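Local coordinates for protein neural cell adhesion molecule 1 (Homo sapiens, PDB 2HAZ) that mediates adhesion between neural cells and carries, in its first fibronectin type III repeat, a helix critical for polysialylation of its N-glycans, at residues S19-E28 with A62-L73. Numbering follows the deposited sequence.
With NA (sodium ion), chain B.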
# COMPACT_ATOMS: atom_id res chain seq x y z
N SER A 19 -4.80 -15.85 6.19
CA SER A 19 -5.82 -16.50 5.37
C SER A 19 -6.64 -15.54 4.55
O SER A 19 -6.81 -15.73 3.35
CB SER A 19 -6.72 -17.43 6.21
OG SER A 19 -5.99 -18.58 6.56
N SER A 20 -7.17 -14.51 5.21
CA SER A 20 -8.04 -13.53 4.56
C SER A 20 -7.50 -12.09 4.72
O SER A 20 -8.14 -11.13 4.31
CB SER A 20 -9.45 -13.66 5.12
OG SER A 20 -9.49 -13.25 6.48
N THR A 21 -6.33 -11.97 5.34
CA THR A 21 -5.69 -10.67 5.62
C THR A 21 -4.17 -10.75 5.38
O THR A 21 -3.60 -11.84 5.27
CB THR A 21 -5.94 -10.17 7.07
OG1 THR A 21 -5.24 -11.01 8.01
CG2 THR A 21 -7.43 -10.12 7.43
N ALA A 22 -3.53 -9.59 5.31
CA ALA A 22 -2.08 -9.52 5.12
C ALA A 22 -1.54 -8.21 5.67
O ALA A 22 -2.20 -7.15 5.58
CB ALA A 22 -1.72 -9.65 3.65
N GLN A 23 -0.35 -8.29 6.27
CA GLN A 23 0.37 -7.12 6.77
C GLN A 23 1.41 -6.66 5.75
O GLN A 23 2.36 -7.39 5.43
CB GLN A 23 1.03 -7.40 8.13
CG GLN A 23 0.20 -8.25 9.11
CD GLN A 23 -0.90 -7.47 9.77
OE1 GLN A 23 -0.68 -6.73 10.73
NE2 GLN A 23 -2.11 -7.64 9.26
N VAL A 24 1.24 -5.45 5.24
CA VAL A 24 2.12 -4.93 4.19
C VAL A 24 3.17 -4.06 4.88
O VAL A 24 2.84 -3.00 5.43
CB VAL A 24 1.34 -4.16 3.08
CG1 VAL A 24 2.27 -3.61 2.01
CG2 VAL A 24 0.26 -5.06 2.41
N GLN A 25 4.42 -4.52 4.89
CA GLN A 25 5.51 -3.73 5.45
C GLN A 25 6.09 -2.81 4.41
O GLN A 25 6.51 -3.26 3.33
CB GLN A 25 6.64 -4.63 5.92
CG GLN A 25 6.41 -5.28 7.24
CD GLN A 25 7.68 -5.92 7.75
OE1 GLN A 25 8.78 -5.37 7.59
NE2 GLN A 25 7.53 -7.09 8.38
N PHE A 26 6.19 -1.52 4.75
CA PHE A 26 6.57 -0.51 3.77
C PHE A 26 7.46 0.59 4.36
O PHE A 26 7.47 0.81 5.58
CB PHE A 26 5.31 0.12 3.15
CG PHE A 26 4.65 1.16 4.02
CD1 PHE A 26 4.89 2.53 3.83
CD2 PHE A 26 3.79 0.78 5.04
CE1 PHE A 26 4.28 3.48 4.64
CE2 PHE A 26 3.18 1.73 5.84
CZ PHE A 26 3.43 3.07 5.65
N ASP A 27 8.18 1.28 3.46
CA ASP A 27 8.97 2.49 3.78
C ASP A 27 8.23 3.71 3.30
O ASP A 27 7.68 3.71 2.20
CB ASP A 27 10.28 2.52 3.00
CG ASP A 27 11.15 1.36 3.28
OD1 ASP A 27 11.18 0.92 4.45
OD2 ASP A 27 11.81 0.89 2.33
N GLU A 28 8.27 4.77 4.10
CA GLU A 28 7.80 6.09 3.68
C GLU A 28 8.50 6.56 2.40
O GLU A 28 9.64 6.15 2.14
CB GLU A 28 8.04 7.11 4.79
CG GLU A 28 7.23 6.88 6.06
CD GLU A 28 7.90 5.89 7.01
OE1 GLU A 28 8.94 5.30 6.66
OE2 GLU A 28 7.38 5.70 8.14
N ALA A 62 0.28 4.29 10.18
CA ALA A 62 0.96 3.44 9.22
C ALA A 62 2.47 3.62 9.34
O ALA A 62 3.23 2.64 9.37
CB ALA A 62 0.48 3.75 7.80
N SER A 63 2.91 4.87 9.44
CA SER A 63 4.34 5.13 9.45
C SER A 63 4.95 4.74 10.80
O SER A 63 6.12 4.35 10.85
CB SER A 63 4.63 6.59 9.09
OG SER A 63 4.27 7.44 10.15
N MET A 64 4.15 4.79 11.86
CA MET A 64 4.60 4.39 13.20
C MET A 64 4.68 2.87 13.37
O MET A 64 5.67 2.35 13.92
CB MET A 64 3.69 5.00 14.26
N GLU A 65 3.66 2.16 12.89
CA GLU A 65 3.64 0.69 12.92
C GLU A 65 4.55 0.11 11.83
O GLU A 65 5.12 -0.98 12.00
CB GLU A 65 2.20 0.17 12.77
CG GLU A 65 1.88 -1.13 13.53
CD GLU A 65 1.79 -1.00 15.06
OE1 GLU A 65 1.26 0.01 15.59
OE2 GLU A 65 2.25 -1.93 15.74
N GLY A 66 4.70 0.84 10.74
CA GLY A 66 5.47 0.36 9.59
C GLY A 66 4.65 -0.53 8.65
O GLY A 66 5.18 -1.04 7.66
N ILE A 67 3.36 -0.67 8.94
CA ILE A 67 2.44 -1.54 8.17
C ILE A 67 1.09 -0.90 7.81
O ILE A 67 0.63 0.05 8.45
CB ILE A 67 2.11 -2.88 8.92
CG1 ILE A 67 1.35 -2.60 10.22
CG2 ILE A 67 3.38 -3.75 9.09
CD1 ILE A 67 0.94 -3.83 11.03
N VAL A 68 0.48 -1.46 6.77
CA VAL A 68 -0.95 -1.38 6.58
C VAL A 68 -1.51 -2.80 6.41
O VAL A 68 -0.83 -3.70 5.86
CB VAL A 68 -1.35 -0.45 5.39
CG1 VAL A 68 -0.92 0.99 5.67
CG2 VAL A 68 -0.78 -0.95 4.06
N THR A 69 -2.73 -3.01 6.90
CA THR A 69 -3.37 -4.32 6.87
C THR A 69 -4.45 -4.35 5.83
O THR A 69 -5.43 -3.60 5.91
CB THR A 69 -4.03 -4.70 8.21
OG1 THR A 69 -3.08 -4.60 9.27
CG2 THR A 69 -4.55 -6.15 8.14
N ILE A 70 -4.28 -5.23 4.86
CA ILE A 70 -5.30 -5.43 3.86
C ILE A 70 -6.20 -6.59 4.29
O ILE A 70 -5.76 -7.55 4.97
CB ILE A 70 -4.71 -5.59 2.43
CG1 ILE A 70 -3.77 -6.79 2.33
CG2 ILE A 70 -3.98 -4.28 1.99
CD1 ILE A 70 -3.01 -6.89 0.99
N VAL A 71 -7.47 -6.47 3.92
CA VAL A 71 -8.54 -7.36 4.41
C VAL A 71 -9.39 -7.91 3.27
O VAL A 71 -9.21 -7.56 2.10
CB VAL A 71 -9.50 -6.60 5.38
CG1 VAL A 71 -8.79 -6.16 6.65
CG2 VAL A 71 -10.15 -5.41 4.68
N GLY A 72 -10.31 -8.80 3.62
CA GLY A 72 -11.28 -9.33 2.67
C GLY A 72 -10.69 -10.15 1.55
O GLY A 72 -11.27 -10.22 0.45
N LEU A 73 -9.55 -10.79 1.83
CA LEU A 73 -8.87 -11.62 0.86
C LEU A 73 -9.43 -13.04 0.91
O LEU A 73 -10.05 -13.45 1.91
CB LEU A 73 -7.36 -11.65 1.12
CG LEU A 73 -6.63 -10.31 1.26
CD1 LEU A 73 -5.21 -10.54 1.74
CD2 LEU A 73 -6.64 -9.55 -0.08
NA NA B . 12.79 -0.65 3.87
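Phe26 meets the helix that ends at Glu65 because its CG stands between its own N and carbonyl carbon (chi1 79°), a setting that carries the ring's far end over to Ala62, whose CB lies 3.7 Å from Phe26 CZ. A second torsion acts at Gln23: with CG beside the backbone N and a bend at chi2 (-76°), the amide folds back alongside Thr69, its NE2 3.2 Å from Thr69 OG1, while Ile67 CD1 touches OE1.

Strands 22-27 and 67-70 pair antiparallel, and Gln23 faces Thr69 as one of the non-hydrogen-bonded pairs. Ala22 with Ile70 and Val24 with Val68 are the hydrogen-bonded pairs; Val24 N to Val68 O, at 2.8 Å, is nearly straight (169°). Phe26 N to Gly66 O (3.1 Å) adds a bond at one end; past the strands, Leu73 N bonds to Ser20 O. Gly66 suits the exit from the helix, since its positive phi would jam a CB against the preceding carbonyl.

Ala22, Val24, Val68 and Ile70 share the sheet face turned into the sandwich. Small Ala22 leaves space for Ile70 CG1, 3.8 Å from its CB, and Leu73 CD1 also reaches Ala22; Trp44 and Phe100 of the other sheet pack on Ile70 and Leu73. Tyr40 meets the Phe26 ring edge-to-face, and a serine in place of Phe26 would probably leave Ala62 and Tyr40 facing a gap, with the helix less firmly seated against the sheet.

Backbone bonds and apolar burial thus hold this fibronectin type III edge, leaving its partly exposed outer face, with Ile67, to the polar Gln23, Gln25 and Thr69.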